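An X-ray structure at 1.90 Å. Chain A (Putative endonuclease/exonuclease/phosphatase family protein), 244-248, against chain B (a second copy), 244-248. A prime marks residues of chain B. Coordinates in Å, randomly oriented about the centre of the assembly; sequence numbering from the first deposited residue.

Chain A (244-248) LTDTY
Chain B (244-248) LTDTY

Two copies of the segment Leu-Thr-Asp-Thr-Tyr meet across an exact two-fold axis, so every contact made by chain A is repeated by chain B. Residues 244 to 247 form an irregular loop in both chains, and the CA atoms of Asp246 and Asp246′, 5.1 Å apart, set the register. The stretches cross at these residues and run neither parallel nor antiparallel. From this center the pairing is reciprocal: residue 245 of one chain reaches residue 247 of the other. The contact buries 270 Å² in total, small but polar.

Leu244 enters with phi/psi of -96/113, an extended conformation, and the m,t rotamer (chi1 -48°, chi2 180°). Its CA-to-CB bond points sideways, and its side chain does not meet the partner stretch. A buried, purely aliphatic residue suits this place, which asks for no polar partner across the axis.

At Thr245 the chain turns, with phi/psi of -96/14, and CB points toward chain B. The p rotamer (chi1 60°) carries OG1 to the partner backbone, where Thr247′ N donates a hydrogen bond to Thr245 OG1 at 3.1 Å, with an N-H...acceptor angle of 154°. Threonine fits because its short side chain places an acceptor within reach of the partner amide. The same oxygen, Thr245 OG1, packs 3.3 Å from Asp246′ CA. Water 2 accepts from Thr245 N at 2.9 Å and donates a weak bond to Asp246′ OD2 at 3.1 Å.

Asp246 returns to an extended conformation, phi/psi -52/140, with CB directed sideways and chi1 in m (-54°), chi2 34°. Asp246 CA lies 3.3 Å from Thr245′ OG1, the two-fold counterpart of the contact just described. The carboxylates of the two chains come close, Asp246 OD1 to Asp246′ OD1 being 4.3 Å, an arrangement of like charges that water helps to accommodate. Water 4 lies 2.7 Å from Asp246 OD1 and 3.0 Å from Asp246′ OD1; water 5 lies 2.7 Å from Asp246′ OD1 and 3.0 Å from Asp246 OD2. Each has more acceptors in reach than protons, so not all can be served at once. The OD2 atoms are also hydrogen-bonded elsewhere in the structure.

Thr247 is extended, phi/psi -131/150, with its CB sideways and chi1 48° (p). Its amide completes the reciprocal pair: Thr247 N donates to Thr245′ OG1 at 3.0 Å, with an angle of 156°. Its hydroxyl binds a shared water and is also bonded to a residue adjoining one of the stretches. Water 1 accepts from Thr247 OG1 at 3.0 Å and from Thr247′ OG1 at 2.9 Å, while donating to Thr245 O at 2.6 Å and Thr245′ O at 2.8 Å. Two donors and two acceptors, one of each per chain, thus give it four partners and tie the loops together.

Tyr248, at phi/psi -104/-173, leaves the contact with an extended backbone. Its CB points away, chi1 is 72° (p) and chi2 103°, and the side chain does not meet the partner stretch. The buried ring brings its OH to a hydrogen bond elsewhere in the structure.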

# COMPACT_ATOMS: atom_id res chain seq x y z
N LEU A 244 -6.29 -3.10 0.19
CA LEU A 244 -5.04 -3.35 -0.52
C LEU A 244 -5.24 -4.45 -1.56
O LEU A 244 -5.48 -5.61 -1.23
CB LEU A 244 -3.94 -3.72 0.49
CG LEU A 244 -3.91 -2.73 1.68
CD1 LEU A 244 -2.82 -3.09 2.70
CD2 LEU A 244 -3.73 -1.29 1.20
N THR A 245 -5.13 -4.07 -2.83
CA THR A 245 -5.43 -4.95 -3.95
C THR A 245 -4.19 -5.64 -4.53
O THR A 245 -4.25 -6.22 -5.62
CB THR A 245 -6.14 -4.15 -5.08
OG1 THR A 245 -5.30 -3.08 -5.54
CG2 THR A 245 -7.45 -3.56 -4.56
N ASP A 246 -3.08 -5.59 -3.78
CA ASP A 246 -1.80 -6.08 -4.28
C ASP A 246 -1.98 -7.50 -4.80
O ASP A 246 -2.70 -8.29 -4.20
CB ASP A 246 -0.75 -6.14 -3.15
CG ASP A 246 -0.57 -4.82 -2.42
OD1 ASP A 246 -1.54 -4.05 -2.25
OD2 ASP A 246 0.57 -4.58 -1.95
N THR A 247 -1.34 -7.82 -5.93
CA THR A 247 -1.38 -9.19 -6.44
C THR A 247 0.01 -9.71 -6.80
O THR A 247 0.90 -8.93 -7.18
CB THR A 247 -2.25 -9.30 -7.73
OG1 THR A 247 -1.88 -8.25 -8.64
CG2 THR A 247 -3.72 -9.18 -7.41
N TYR A 248 0.19 -11.01 -6.68
CA TYR A 248 1.41 -11.66 -7.13
C TYR A 248 1.13 -12.37 -8.46
O TYR A 248 0.06 -12.20 -9.04
CB TYR A 248 1.99 -12.59 -6.05
CG TYR A 248 1.23 -13.89 -5.79
CD1 TYR A 248 1.69 -15.09 -6.30
CD2 TYR A 248 0.09 -13.92 -4.99
CE1 TYR A 248 1.03 -16.28 -6.05
CE2 TYR A 248 -0.59 -15.12 -4.73
CZ TYR A 248 -0.10 -16.30 -5.27
OH TYR A 248 -0.73 -17.51 -5.06
N LEU B 244 4.38 -1.11 -6.53
CA LEU B 244 2.98 -1.09 -6.09
C LEU B 244 2.09 -1.64 -7.20
O LEU B 244 1.93 -1.01 -8.24
CB LEU B 244 2.56 0.33 -5.73
CG LEU B 244 3.52 1.02 -4.76
CD1 LEU B 244 3.07 2.47 -4.45
CD2 LEU B 244 3.61 0.19 -3.49
N THR B 245 1.51 -2.82 -6.98
CA THR B 245 0.75 -3.52 -8.03
C THR B 245 -0.75 -3.22 -7.97
O THR B 245 -1.54 -3.89 -8.65
CB THR B 245 0.95 -5.05 -7.93
OG1 THR B 245 0.50 -5.52 -6.65
CG2 THR B 245 2.41 -5.44 -8.12
N ASP B 246 -1.15 -2.23 -7.17
CA ASP B 246 -2.57 -1.88 -7.04
C ASP B 246 -3.27 -1.87 -8.40
O ASP B 246 -2.73 -1.34 -9.37
CB ASP B 246 -2.79 -0.48 -6.42
CG ASP B 246 -2.03 -0.26 -5.12
OD1 ASP B 246 -0.93 -0.82 -4.95
OD2 ASP B 246 -2.53 0.55 -4.29
N THR B 247 -4.49 -2.40 -8.45
CA THR B 247 -5.31 -2.32 -9.66
C THR B 247 -6.74 -1.85 -9.34
O THR B 247 -7.28 -2.12 -8.26
CB THR B 247 -5.42 -3.66 -10.39
OG1 THR B 247 -5.76 -4.68 -9.45
CG2 THR B 247 -4.11 -4.01 -11.09
N TYR B 248 -7.34 -1.15 -10.30
CA TYR B 248 -8.77 -0.80 -10.23
C TYR B 248 -9.58 -1.72 -11.15
O TYR B 248 -9.04 -2.67 -11.72
CB TYR B 248 -9.00 0.69 -10.54
CG TYR B 248 -8.79 1.11 -11.99
CD1 TYR B 248 -9.88 1.33 -12.82
CD2 TYR B 248 -7.51 1.29 -12.53
CE1 TYR B 248 -9.71 1.72 -14.15
CE2 TYR B 248 -7.34 1.69 -13.88
CZ TYR B 248 -8.45 1.90 -14.68
OH TYR B 248 -8.32 2.29 -16.00
O HOH W 1 -3.47 -5.83 -8.06
O HOH W 2 -4.92 -1.24 -3.51
O HOH W 3 2.13 -4.49 -4.58
O HOH W 4 -1.56 -1.33 -2.11
O HOH W 5 0.75 -1.82 -3.08